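Local coordinates for protein glycerate 2-kinase (Pyrococcus horikoshii, PDB 1X3L) that catalyses the ATP-dependent phosphorylation of D-glycerate to 2-phosphoglycerate with magnesium as cofactor, and also accepts other nucleotides or pyrophosphate as phosphate donor, at residues Val125-Ser130 with Lys183-Thr188; Glu218-Ile223 with Leu239-Gly244; Gln309-Arg314 with Pro320-Val325; Lys392-Glu397 with Tyr406-Lys411. All coordinates share one frame; numbering follows the deposited sequence.

How the contacts relate
The four contacts fall into two pairs on opposite sides of the centre of the chain. Contact 1 begins a strand pairing of the six-stranded parallel sheet, and contact 2 joins two helices of the same N-terminal part of the chain; their centres lie about 27 Å apart and their nearest atoms about 11 Å. Contacts 3 and 4 belong to the part of the chain built around the mixed sheet, with centres about 25 Å apart. Between the pairs the gap is wide: about 45 Å from contact 1 to contact 3 and about 56 Å from contact 2 to contact 4, centre to centre. All four lie away from K58, which probably binds the substrate.

Contact 1: Val125-Ser130 with Lys183-Thr188; sequences VFILIS and KMIKGT
V125 meets T188 in the opening backbone bond of a parallel strand pair, and beside it V125 and I127 receive an isoleucine from the loop that leads into the second strand. The place is the parallel six-stranded sheet, where strand 124-129 lies beside strand 188-194; between the two segments run 52 residues, just over half of them helical and none in a strand, which form a crossover between the parallel neighbours. The polar part is a single bond: V125 N gives its hydrogen to T188 O at 2.8 Å, with an N-H...O angle of 169°. The donor sits almost on the extension of the carbonyl bond, so this first bond of the pairing is close to linear.

The apolar part comes from I185, three residues before T188. Its CD1 comes to 4.1 Å from I127 CG1, the two side chains reaching toward each other end to end. I127 has CG1 opposite its carbonyl carbon (chi1 -56°), which places this branch beside its own backbone N and in the path of the incoming methyl. Nearer the strand start, the branch methyls V125 CG2 and I185 CG2 approach to 4.5 Å, a looser touch. The loop is thus held at T188 by a hydrogen bond and at I185 by apolar contact, while G187 O takes a further hydrogen bond from N259 ND2.

Both V125 and I185 also lean on L116 of helix 103-118. On its other edge strand 124-129 pairs with strand 51-56, through F126 and Y52, and the pairing begun at V125 continues along strand 188-194, where I127 bonds to I190 and L192.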
loop_
_atom_site.group_PDB
_atom_site.type_symbol
_atom_site.label_atom_id
_atom_site.label_comp_id
_atom_site.label_asym_id
_atom_site.label_seq_id
_atom_site.Cartn_x
_atom_site.Cartn_y
_atom_site.Cartn_z
ATOM N N VAL A 125 8.279 14.890 16.005
ATOM C CA VAL A 125 8.961 13.800 15.315
ATOM C C VAL A 125 8.066 13.174 14.253
ATOM O O VAL A 125 7.047 12.562 14.573
ATOM C CB VAL A 125 9.388 12.681 16.294
ATOM C CG1 VAL A 125 10.092 11.567 15.529
ATOM C CG2 VAL A 125 10.299 13.247 17.380
ATOM N N PHE A 126 8.450 13.333 12.991
ATOM C CA PHE A 126 7.701 12.755 11.880
ATOM C C PHE A 126 8.124 11.301 11.704
ATOM O O PHE A 126 9.316 11.000 11.642
ATOM C CB PHE A 126 8.001 13.506 10.575
ATOM C CG PHE A 126 7.159 14.726 10.360
ATOM C CD1 PHE A 126 5.874 14.616 9.842
ATOM C CD2 PHE A 126 7.651 15.987 10.673
ATOM C CE1 PHE A 126 5.088 15.745 9.637
ATOM C CE2 PHE A 126 6.874 17.125 10.473
ATOM C CZ PHE A 126 5.592 17.005 9.954
ATOM N N ILE A 127 7.151 10.400 11.641
ATOM C CA ILE A 127 7.437 8.985 11.422
ATOM C C ILE A 127 6.827 8.715 10.048
ATOM O O ILE A 127 5.610 8.778 9.888
ATOM C CB ILE A 127 6.746 8.088 12.472
ATOM C CG1 ILE A 127 7.156 8.520 13.882
ATOM C CG2 ILE A 127 7.132 6.631 12.243
ATOM C CD1 ILE A 127 8.633 8.317 14.191
ATOM N N LEU A 128 7.674 8.444 9.059
ATOM C CA LEU A 128 7.220 8.208 7.692
ATOM C C LEU A 128 7.278 6.715 7.367
ATOM O O LEU A 128 8.355 6.122 7.276
ATOM C CB LEU A 128 8.087 9.031 6.726
ATOM C CG LEU A 128 8.262 10.511 7.120
ATOM C CD1 LEU A 128 9.094 11.248 6.070
ATOM C CD2 LEU A 128 6.894 11.179 7.259
ATOM N N ILE A 129 6.109 6.112 7.186
ATOM C CA ILE A 129 6.023 4.682 6.933
ATOM C C ILE A 129 5.504 4.278 5.549
ATOM O O ILE A 129 4.502 4.804 5.059
ATOM C CB ILE A 129 5.134 4.015 8.008
ATOM C CG1 ILE A 129 5.594 4.454 9.403
ATOM C CG2 ILE A 129 5.210 2.494 7.886
ATOM C CD1 ILE A 129 4.707 3.945 10.549
ATOM N N SER A 130 6.204 3.334 4.928
ATOM C CA SER A 130 5.825 2.812 3.618
ATOM C C SER A 130 6.108 1.313 3.580
ATOM O O SER A 130 6.519 0.730 4.586
ATOM C CB SER A 130 6.571 3.541 2.494
ATOM O OG SER A 130 7.967 3.592 2.732
ATOM N N LYS A 183 5.922 4.542 21.537
ATOM C CA LYS A 183 6.080 4.675 22.986
ATOM C C LYS A 183 7.380 5.386 23.349
ATOM O O LYS A 183 7.527 5.881 24.463
ATOM C CB LYS A 183 6.047 3.302 23.665
ATOM C CG LYS A 183 4.685 2.639 23.670
ATOM C CD LYS A 183 4.715 1.289 24.379
ATOM C CE LYS A 183 5.011 1.432 25.869
ATOM N NZ LYS A 183 4.982 0.112 26.570
ATOM N N MET A 184 8.310 5.446 22.400
ATOM C CA MET A 184 9.604 6.088 22.628
ATOM C C MET A 184 9.616 7.581 22.305
ATOM O O MET A 184 10.607 8.261 22.561
ATOM C CB MET A 184 10.690 5.394 21.798
ATOM C CG MET A 184 10.878 3.922 22.118
ATOM S SD MET A 184 12.050 3.125 20.994
ATOM C CE MET A 184 13.560 3.222 21.982
ATOM N N ILE A 185 8.525 8.090 21.741
ATOM C CA ILE A 185 8.449 9.508 21.390
ATOM C C ILE A 185 8.087 10.353 22.613
ATOM O O ILE A 185 6.990 10.232 23.160
ATOM C CB ILE A 185 7.402 9.741 20.284
ATOM C CG1 ILE A 185 7.793 8.957 19.023
ATOM C CG2 ILE A 185 7.288 11.218 19.979
ATOM C CD1 ILE A 185 6.741 8.998 17.925
ATOM N N LYS A 186 9.008 11.212 23.034
ATOM C CA LYS A 186 8.786 12.058 24.205
ATOM C C LYS A 186 7.950 13.292 23.890
ATOM O O LYS A 186 7.270 13.827 24.767
ATOM C CB LYS A 186 10.129 12.489 24.805
ATOM C CG LYS A 186 11.039 11.325 25.152
ATOM C CD LYS A 186 12.384 11.791 25.698
ATOM C CE LYS A 186 13.326 10.610 25.892
ATOM N NZ LYS A 186 14.630 10.996 26.506
ATOM N N GLY A 187 8.000 13.743 22.641
ATOM C CA GLY A 187 7.231 14.916 22.259
ATOM C C GLY A 187 5.972 14.601 21.470
ATOM O O GLY A 187 5.153 13.772 21.871
ATOM N N THR A 188 5.810 15.279 20.341
ATOM C CA THR A 188 4.652 15.060 19.491
ATOM C C THR A 188 5.037 14.196 18.300
ATOM O O THR A 188 5.977 14.511 17.570
ATOM C CB THR A 188 4.076 16.389 18.965
ATOM O OG1 THR A 188 3.584 17.165 20.063
ATOM C CG2 THR A 188 2.933 16.125 17.997
#

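Contact 2: Glu218-Ile223 with Leu239-Gly244; sequences EDAKRI and LHIERG. With EDO (1,2-ethanediol), chain F.
I241 pushes its side chain from segment 239-244 of helix 235-246 toward segment 218-223 of helix 217-226. This is the buried part of the contact, where I241 and A220 lie: I241 CG2 is 4.2 Å from K221 CB, and I241 CD1 stands 4.4 Å from A220 CB. I241 CG1 is opposite the carbonyl carbon (chi1 -71°) and chi2 is extended, which together send the delta methyl to A220 while the branch methyl meets the base of K221. The isoleucine only brushes the alanine methyl, in keeping with the 9.8 Å between the axes of these segments.

The pair forms a steeply inclined, roughly antiparallel helix hairpin, with 138° between the chain directions, joined by a short loop whose W230 touches both K221 and E242.

On the more open side the contact becomes polar. K221 runs out fully extended, and the side chain of E242, although it starts away from the partner helix, bends back at chi2 (-61°) to meet it. K221 NZ and E242 OE2 form a salt bridge of 2.9 Å, the oxygen using its syn lone pair. An alanine in place of K221 would probably leave the E242 carboxylate without its charged mate and freer to turn. The same ammonium group also bonds O1 of a 1,2-ethanediol molecule, likely from the crystallisation liquor, at 2.9 Å from K221 NZ.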
loop_
_atom_site.group_PDB
_atom_site.type_symbol
_atom_site.label_atom_id
_atom_site.label_comp_id
_atom_site.label_asym_id
_atom_site.label_seq_id
_atom_site.Cartn_x
_atom_site.Cartn_y
_atom_site.Cartn_z
ATOM N N GLU A 218 1.033 -13.718 26.249
ATOM C CA GLU A 218 0.304 -14.964 26.424
ATOM C C GLU A 218 -0.185 -15.466 25.065
ATOM O O GLU A 218 -0.131 -16.665 24.784
ATOM C CB GLU A 218 -0.870 -14.742 27.375
ATOM C CG GLU A 218 -1.603 -16.004 27.786
ATOM C CD GLU A 218 -2.455 -15.786 29.024
ATOM O OE1 GLU A 218 -1.881 -15.431 30.080
ATOM O OE2 GLU A 218 -3.690 -15.964 28.944
ATOM N N ASP A 219 -0.654 -14.548 24.220
ATOM C CA ASP A 219 -1.118 -14.928 22.888
ATOM C C ASP A 219 0.056 -15.487 22.091
ATOM O O ASP A 219 -0.083 -16.478 21.374
ATOM C CB ASP A 219 -1.710 -13.726 22.136
ATOM C CG ASP A 219 -3.032 -13.262 22.712
ATOM O OD1 ASP A 219 -3.784 -14.107 23.242
ATOM O OD2 ASP A 219 -3.331 -12.053 22.622
ATOM N N ALA A 220 1.214 -14.846 22.218
ATOM C CA ALA A 220 2.409 -15.287 21.508
ATOM C C ALA A 220 2.836 -16.695 21.932
ATOM O O ALA A 220 3.209 -17.514 21.092
ATOM C CB ALA A 220 3.542 -14.305 21.740
ATOM N N LYS A 221 2.781 -16.976 23.230
ATOM C CA LYS A 221 3.165 -18.293 23.725
ATOM C C LYS A 221 2.173 -19.349 23.240
ATOM O O LYS A 221 2.572 -20.412 22.758
ATOM C CB LYS A 221 3.225 -18.300 25.255
ATOM C CG LYS A 221 3.777 -19.602 25.838
ATOM C CD LYS A 221 3.925 -19.534 27.352
ATOM C CE LYS A 221 4.496 -20.830 27.913
ATOM N NZ LYS A 221 4.588 -20.803 29.399
ATOM N N ARG A 222 0.882 -19.054 23.371
ATOM C CA ARG A 222 -0.166 -19.974 22.928
ATOM C C ARG A 222 0.080 -20.375 21.481
ATOM O O ARG A 222 -0.012 -21.550 21.123
ATOM C CB ARG A 222 -1.537 -19.307 23.024
ATOM C CG ARG A 222 -2.030 -19.062 24.434
ATOM C CD ARG A 222 -3.207 -18.095 24.423
ATOM N NE ARG A 222 -3.836 -17.960 25.735
ATOM C CZ ARG A 222 -4.737 -17.028 26.032
ATOM N NH1 ARG A 222 -5.108 -16.147 25.112
ATOM N NH2 ARG A 222 -5.276 -16.985 27.242
ATOM N N ILE A 223 0.394 -19.382 20.657
ATOM C CA ILE A 223 0.652 -19.591 19.239
ATOM C C ILE A 223 1.842 -20.507 18.982
ATOM O O ILE A 223 1.749 -21.441 18.183
ATOM C CB ILE A 223 0.889 -18.239 18.522
ATOM C CG1 ILE A 223 -0.431 -17.467 18.426
ATOM C CG2 ILE A 223 1.490 -18.471 17.142
ATOM C CD1 ILE A 223 -0.289 -16.064 17.873
ATOM N N LEU A 239 12.791 -17.239 26.551
ATOM C CA LEU A 239 13.157 -16.451 27.724
ATOM C C LEU A 239 12.553 -15.052 27.711
ATOM O O LEU A 239 12.035 -14.588 28.723
ATOM C CB LEU A 239 14.680 -16.351 27.856
ATOM C CG LEU A 239 15.174 -15.564 29.077
ATOM C CD1 LEU A 239 14.691 -16.242 30.356
ATOM C CD2 LEU A 239 16.698 -15.482 29.059
ATOM N N HIS A 240 12.623 -14.370 26.574
ATOM C CA HIS A 240 12.065 -13.028 26.509
ATOM C C HIS A 240 10.562 -13.053 26.730
ATOM O O HIS A 240 10.009 -12.174 27.389
ATOM C CB HIS A 240 12.347 -12.363 25.166
ATOM C CG HIS A 240 11.695 -11.025 25.033
ATOM N ND1 HIS A 240 12.075 -9.937 25.790
ATOM C CD2 HIS A 240 10.638 -10.616 24.292
ATOM C CE1 HIS A 240 11.279 -8.917 25.523
ATOM N NE2 HIS A 240 10.399 -9.303 24.617
ATOM N N ILE A 241 9.904 -14.061 26.170
ATOM C CA ILE A 241 8.462 -14.184 26.311
ATOM C C ILE A 241 8.070 -14.546 27.742
ATOM O O ILE A 241 7.080 -14.031 28.258
ATOM C CB ILE A 241 7.896 -15.215 25.301
ATOM C CG1 ILE A 241 7.971 -14.618 23.888
ATOM C CG2 ILE A 241 6.457 -15.583 25.662
ATOM C CD1 ILE A 241 7.585 -15.570 22.775
ATOM N N GLU A 242 8.842 -15.424 28.381
ATOM C CA GLU A 242 8.563 -15.799 29.765
ATOM C C GLU A 242 8.726 -14.557 30.641
ATOM O O GLU A 242 7.956 -14.339 31.583
ATOM C CB GLU A 242 9.525 -16.893 30.238
ATOM C CG GLU A 242 9.215 -18.284 29.690
ATOM C CD GLU A 242 7.841 -18.775 30.112
ATOM O OE1 GLU A 242 7.499 -18.629 31.304
ATOM O OE2 GLU A 242 7.107 -19.314 29.260
ATOM N N ARG A 243 9.730 -13.743 30.331
ATOM C CA ARG A 243 9.960 -12.517 31.086
ATOM C C ARG A 243 8.750 -11.602 30.913
ATOM O O ARG A 243 8.327 -10.935 31.855
ATOM C CB ARG A 243 11.218 -11.799 30.596
ATOM C CG ARG A 243 12.526 -12.528 30.876
ATOM C CD ARG A 243 13.700 -11.582 30.683
ATOM N NE ARG A 243 13.657 -10.500 31.665
ATOM C CZ ARG A 243 14.284 -9.334 31.533
ATOM N NH1 ARG A 243 15.012 -9.084 30.453
ATOM N NH2 ARG A 243 14.171 -8.413 32.480
ATOM N N GLY A 244 8.199 -11.575 29.700
ATOM C CA GLY A 244 7.030 -10.753 29.434
ATOM C C GLY A 244 5.840 -11.252 30.233
ATOM O O GLY A 244 5.041 -10.467 30.743
HETATM C C1 EDO F . 6.041 -24.541 28.948
HETATM O O1 EDO F . 5.033 -23.659 29.461
HETATM C C2 EDO F . 7.429 -24.009 29.301
HETATM O O2 EDO F . 8.438 -24.891 28.797
#

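Contact 3: Gln309-Arg314 with Pro320-Val325; sequences QEIAER and PPVVLV
I311 is the one bump that helix 309-314 presents to segment 320-325, and P320, V322 and L324 make the hollow that receives it. Its two ends settle in different places. The branch methyl CG2 comes to the CG corner of the proline ring, 3.6 Å from P320 CG, the ring and the isoleucine sliding past each other in opposite directions. The same methyl lies 3.8 Å from V322 CG1, where the two side chains cross at a slant. That valine methyl sits between its own backbone N and carbonyl carbon (chi1 61°), a crowded position that turns it to the isoleucine.

Farther along, I311 CD1 meets the forked end of L324 head-on, 3.8 Å from L324 CD2 and 3.9 Å from L324 CD1. The fork thus takes the delta methyl at both of its prongs, while proline and valine meet the branch methyl from two directions roughly at right angles. An alanine at I311 would keep only the beta carbon and would probably open a gap against the proline ring and the leucine fork.

Helix 297-314 thereby lies against the face of strand 322-328 formed by V322 and L324; V323 points to the other face, toward helix 268-281. V433 of the adjoining strand 427-435 touches I311 and P320 as well. No hydrogen bond crosses between the two segments, and the side-chain contacts are all apolar: their hold rests on complementary shape and on burial from water rather than on directional bonds.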
loop_
_atom_site.group_PDB
_atom_site.type_symbol
_atom_site.label_atom_id
_atom_site.label_comp_id
_atom_site.label_asym_id
_atom_site.label_seq_id
_atom_site.Cartn_x
_atom_site.Cartn_y
_atom_site.Cartn_z
ATOM N N GLN A 309 -23.417 -2.322 -18.689
ATOM C CA GLN A 309 -24.504 -2.658 -19.609
ATOM C C GLN A 309 -25.827 -2.041 -19.151
ATOM O O GLN A 309 -26.550 -1.431 -19.938
ATOM C CB GLN A 309 -24.718 -4.168 -19.685
ATOM C CG GLN A 309 -23.770 -4.940 -20.557
ATOM C CD GLN A 309 -24.188 -6.399 -20.672
ATOM O OE1 GLN A 309 -24.166 -7.147 -19.689
ATOM N NE2 GLN A 309 -24.588 -6.805 -21.871
ATOM N N GLU A 310 -26.139 -2.232 -17.875
ATOM C CA GLU A 310 -27.376 -1.729 -17.287
ATOM C C GLU A 310 -27.460 -0.205 -17.408
ATOM O O GLU A 310 -28.505 0.343 -17.753
ATOM C CB GLU A 310 -27.447 -2.152 -15.817
ATOM C CG GLU A 310 -28.828 -2.076 -15.181
ATOM C CD GLU A 310 -29.804 -3.109 -15.738
ATOM O OE1 GLU A 310 -29.357 -4.120 -16.331
ATOM O OE2 GLU A 310 -31.028 -2.912 -15.569
ATOM N N ILE A 311 -26.350 0.467 -17.125
ATOM C CA ILE A 311 -26.282 1.925 -17.198
ATOM C C ILE A 311 -26.534 2.436 -18.621
ATOM O O ILE A 311 -27.343 3.339 -18.833
ATOM C CB ILE A 311 -24.892 2.431 -16.698
ATOM C CG1 ILE A 311 -24.774 2.196 -15.185
ATOM C CG2 ILE A 311 -24.697 3.919 -17.040
ATOM C CD1 ILE A 311 -23.434 2.581 -14.602
ATOM N N ALA A 312 -25.846 1.850 -19.596
ATOM C CA ALA A 312 -26.000 2.270 -20.984
ATOM C C ALA A 312 -27.358 1.877 -21.558
ATOM O O ALA A 312 -27.895 2.552 -22.439
ATOM C CB ALA A 312 -24.887 1.668 -21.835
ATOM N N GLU A 313 -27.920 0.792 -21.042
ATOM C CA GLU A 313 -29.193 0.292 -21.537
ATOM C C GLU A 313 -30.436 0.898 -20.887
ATOM O O GLU A 313 -31.402 1.206 -21.583
ATOM C CB GLU A 313 -29.234 -1.232 -21.378
ATOM C CG GLU A 313 -30.408 -1.919 -22.058
ATOM C CD GLU A 313 -30.296 -1.891 -23.573
ATOM O OE1 GLU A 313 -29.221 -2.264 -24.095
ATOM O OE2 GLU A 313 -31.281 -1.502 -24.239
ATOM N N ARG A 314 -30.409 1.078 -19.568
ATOM C CA ARG A 314 -31.572 1.598 -18.845
ATOM C C ARG A 314 -31.341 2.812 -17.951
ATOM O O ARG A 314 -32.267 3.267 -17.280
ATOM C CB ARG A 314 -32.169 0.479 -17.993
ATOM C CG ARG A 314 -32.568 -0.763 -18.772
ATOM C CD ARG A 314 -32.569 -1.982 -17.866
ATOM N NE ARG A 314 -33.062 -3.190 -18.530
ATOM C CZ ARG A 314 -34.343 -3.433 -18.783
ATOM N NH1 ARG A 314 -35.270 -2.551 -18.427
ATOM N NH2 ARG A 314 -34.698 -4.561 -19.384
ATOM N N PRO A 320 -26.041 8.044 -17.413
ATOM C CA PRO A 320 -24.780 8.552 -17.974
ATOM C C PRO A 320 -24.965 10.066 -18.137
ATOM O O PRO A 320 -26.097 10.543 -18.158
ATOM C CB PRO A 320 -24.690 7.857 -19.333
ATOM C CG PRO A 320 -25.573 6.644 -19.190
ATOM C CD PRO A 320 -26.723 7.152 -18.365
ATOM N N PRO A 321 -23.870 10.840 -18.251
ATOM C CA PRO A 321 -22.460 10.434 -18.242
ATOM C C PRO A 321 -22.031 10.137 -16.819
ATOM O O PRO A 321 -22.259 10.940 -15.913
ATOM C CB PRO A 321 -21.748 11.652 -18.818
ATOM C CG PRO A 321 -22.564 12.788 -18.272
ATOM C CD PRO A 321 -23.992 12.295 -18.467
ATOM N N VAL A 322 -21.401 8.989 -16.615
ATOM C CA VAL A 322 -21.005 8.624 -15.271
ATOM C C VAL A 322 -19.679 7.887 -15.228
ATOM O O VAL A 322 -19.264 7.269 -16.210
ATOM C CB VAL A 322 -22.122 7.767 -14.624
ATOM C CG1 VAL A 322 -22.331 6.492 -15.437
ATOM C CG2 VAL A 322 -21.789 7.447 -13.177
ATOM N N VAL A 323 -19.001 8.003 -14.092
ATOM C CA VAL A 323 -17.731 7.330 -13.861
ATOM C C VAL A 323 -17.874 6.488 -12.596
ATOM O O VAL A 323 -18.333 6.985 -11.561
ATOM C CB VAL A 323 -16.578 8.331 -13.640
ATOM C CG1 VAL A 323 -15.325 7.588 -13.187
ATOM C CG2 VAL A 323 -16.294 9.095 -14.926
ATOM N N LEU A 324 -17.500 5.214 -12.689
ATOM C CA LEU A 324 -17.568 4.313 -11.544
ATOM C C LEU A 324 -16.155 3.866 -11.204
ATOM O O LEU A 324 -15.359 3.569 -12.092
ATOM C CB LEU A 324 -18.433 3.087 -11.857
ATOM C CG LEU A 324 -19.959 3.230 -11.876
ATOM C CD1 LEU A 324 -20.386 4.254 -12.899
ATOM C CD2 LEU A 324 -20.576 1.887 -12.195
ATOM N N VAL A 325 -15.843 3.817 -9.912
ATOM C CA VAL A 325 -14.510 3.421 -9.480
ATOM C C VAL A 325 -14.550 2.194 -8.574
ATOM O O VAL A 325 -15.294 2.152 -7.589
ATOM C CB VAL A 325 -13.809 4.589 -8.741
ATOM C CG1 VAL A 325 -12.340 4.256 -8.497
ATOM C CG2 VAL A 325 -13.934 5.873 -9.563
#

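Contact 4: Lys392-Glu397 with Tyr406-Lys411; sequences KGIDVE and YEALKK
A Schellman motif ends helix 385-391, with G393 as its C-prime residue at positive phi, and K392 and I394, on either side of G393 in sequence, face segment 406-411. D395 then takes the N-cap position of the next helix. I394 supplies the buried portion: its CD1 lies 4.2 Å from A408 CA, and its CG2 is 4.3 Å from A408 CB. The same delta methyl meets the aliphatic shaft of K411, where I394 CD1 is 3.9 Å from K411 CD and the two chains cross at a slant. An extended chi2 (179°) carries this methyl out to both partners.

On the exposed side, K392 stretches straight out to the backbone of the other segment. K392 NZ donates to K411 O at 2.9 Å, tilted 17° from the carbonyl plane, with a C=O...N angle of 140°. A charged group thus meets a main-chain oxygen, while the lysine that offers this oxygen lends its own side chain to I394.

Among the neighbouring helices, L349 of helix 343-351 touches both V396 and A408, while L389 of helix 385-391 packs on I394 and V396.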
loop_
_atom_site.group_PDB
_atom_site.type_symbol
_atom_site.label_atom_id
_atom_site.label_comp_id
_atom_site.label_asym_id
_atom_site.label_seq_id
_atom_site.Cartn_x
_atom_site.Cartn_y
_atom_site.Cartn_z
ATOM N N LYS A 392 -9.693 -9.804 -35.838
ATOM C CA LYS A 392 -8.388 -10.435 -35.935
ATOM C C LYS A 392 -8.518 -11.916 -35.632
ATOM O O LYS A 392 -7.529 -12.600 -35.379
ATOM C CB LYS A 392 -7.392 -9.775 -34.978
ATOM C CG LYS A 392 -7.030 -8.357 -35.400
ATOM C CD LYS A 392 -5.701 -7.888 -34.836
ATOM C CE LYS A 392 -5.329 -6.538 -35.440
ATOM N NZ LYS A 392 -4.002 -6.036 -35.000
ATOM N N GLY A 393 -9.753 -12.404 -35.663
ATOM C CA GLY A 393 -10.004 -13.810 -35.396
ATOM C C GLY A 393 -9.597 -14.278 -34.008
ATOM O O GLY A 393 -9.225 -15.436 -33.826
ATOM N N ILE A 394 -9.672 -13.390 -33.022
ATOM C CA ILE A 394 -9.301 -13.759 -31.659
ATOM C C ILE A 394 -10.504 -14.245 -30.863
ATOM O O ILE A 394 -11.533 -13.572 -30.793
ATOM C CB ILE A 394 -8.654 -12.571 -30.905
ATOM C CG1 ILE A 394 -7.310 -12.218 -31.550
ATOM C CG2 ILE A 394 -8.466 -12.921 -29.440
ATOM C CD1 ILE A 394 -6.599 -11.047 -30.904
ATOM N N ASP A 395 -10.375 -15.430 -30.278
ATOM C CA ASP A 395 -11.445 -15.991 -29.467
ATOM C C ASP A 395 -11.161 -15.586 -28.026
ATOM O O ASP A 395 -10.331 -16.190 -27.345
ATOM C CB ASP A 395 -11.478 -17.512 -29.613
ATOM C CG ASP A 395 -12.509 -18.161 -28.718
ATOM O OD1 ASP A 395 -13.560 -17.540 -28.455
ATOM O OD2 ASP A 395 -12.272 -19.303 -28.284
ATOM N N VAL A 396 -11.852 -14.545 -27.574
ATOM C CA VAL A 396 -11.661 -14.014 -26.231
ATOM C C VAL A 396 -11.800 -15.045 -25.112
ATOM O O VAL A 396 -10.945 -15.116 -24.227
ATOM C CB VAL A 396 -12.629 -12.833 -25.974
ATOM C CG1 VAL A 396 -12.439 -12.285 -24.566
ATOM C CG2 VAL A 396 -12.374 -11.740 -26.995
ATOM N N GLU A 397 -12.868 -15.837 -25.144
ATOM C CA GLU A 397 -13.084 -16.851 -24.112
ATOM C C GLU A 397 -11.898 -17.809 -24.038
ATOM O O GLU A 397 -11.454 -18.174 -22.953
ATOM C CB GLU A 397 -14.367 -17.647 -24.391
ATOM C CG GLU A 397 -15.671 -16.870 -24.214
ATOM C CD GLU A 397 -15.784 -15.666 -25.137
ATOM O OE1 GLU A 397 -15.491 -15.802 -26.348
ATOM O OE2 GLU A 397 -16.179 -14.583 -24.650
ATOM N N TYR A 406 -2.552 -10.825 -22.226
ATOM C CA TYR A 406 -1.567 -9.845 -22.689
ATOM C C TYR A 406 -1.477 -9.840 -24.214
ATOM O O TYR A 406 -1.494 -8.782 -24.844
ATOM C CB TYR A 406 -0.184 -10.160 -22.110
ATOM C CG TYR A 406 0.912 -9.181 -22.518
ATOM C CD1 TYR A 406 1.258 -8.111 -21.694
ATOM C CD2 TYR A 406 1.627 -9.351 -23.710
ATOM C CE1 TYR A 406 2.294 -7.238 -22.033
ATOM C CE2 TYR A 406 2.668 -8.478 -24.064
ATOM C CZ TYR A 406 2.995 -7.429 -23.215
ATOM O OH TYR A 406 4.030 -6.573 -23.526
ATOM N N GLU A 407 -1.384 -11.027 -24.806
ATOM C CA GLU A 407 -1.264 -11.141 -26.253
ATOM C C GLU A 407 -2.477 -10.620 -27.016
ATOM O O GLU A 407 -2.341 -10.091 -28.124
ATOM C CB GLU A 407 -0.994 -12.598 -26.639
ATOM C CG GLU A 407 0.291 -13.170 -26.056
ATOM C CD GLU A 407 1.509 -12.337 -26.409
ATOM O OE1 GLU A 407 1.681 -12.011 -27.601
ATOM O OE2 GLU A 407 2.299 -12.013 -25.496
ATOM N N ALA A 408 -3.664 -10.766 -26.437
ATOM C CA ALA A 408 -4.870 -10.289 -27.107
ATOM C C ALA A 408 -4.933 -8.770 -27.053
ATOM O O ALA A 408 -5.122 -8.114 -28.077
ATOM C CB ALA A 408 -6.119 -10.890 -26.457
ATOM N N LEU A 409 -4.774 -8.219 -25.853
ATOM C CA LEU A 409 -4.818 -6.773 -25.668
ATOM C C LEU A 409 -3.737 -6.075 -26.487
ATOM O O LEU A 409 -3.950 -4.977 -26.996
ATOM C CB LEU A 409 -4.644 -6.419 -24.189
ATOM C CG LEU A 409 -5.781 -6.840 -23.243
ATOM C CD1 LEU A 409 -5.397 -6.500 -21.808
ATOM C CD2 LEU A 409 -7.080 -6.127 -23.638
ATOM N N LYS A 410 -2.586 -6.728 -26.611
ATOM C CA LYS A 410 -1.459 -6.180 -27.359
ATOM C C LYS A 410 -1.787 -5.881 -28.822
ATOM O O LYS A 410 -1.235 -4.951 -29.408
ATOM C CB LYS A 410 -0.269 -7.149 -27.301
ATOM C CG LYS A 410 0.979 -6.655 -28.025
ATOM C CD LYS A 410 2.171 -7.597 -27.836
ATOM C CE LYS A 410 2.013 -8.884 -28.634
ATOM N NZ LYS A 410 3.138 -9.836 -28.382
ATOM N N LYS A 411 -2.694 -6.660 -29.401
ATOM C CA LYS A 411 -3.051 -6.503 -30.809
ATOM C C LYS A 411 -4.121 -5.470 -31.123
ATOM O O LYS A 411 -4.298 -5.091 -32.279
ATOM C CB LYS A 411 -3.481 -7.856 -31.375
ATOM C CG LYS A 411 -2.433 -8.942 -31.209
ATOM C CD LYS A 411 -2.884 -10.236 -31.841
ATOM C CE LYS A 411 -1.825 -11.313 -31.704
ATOM N NZ LYS A 411 -2.288 -12.594 -32.315
#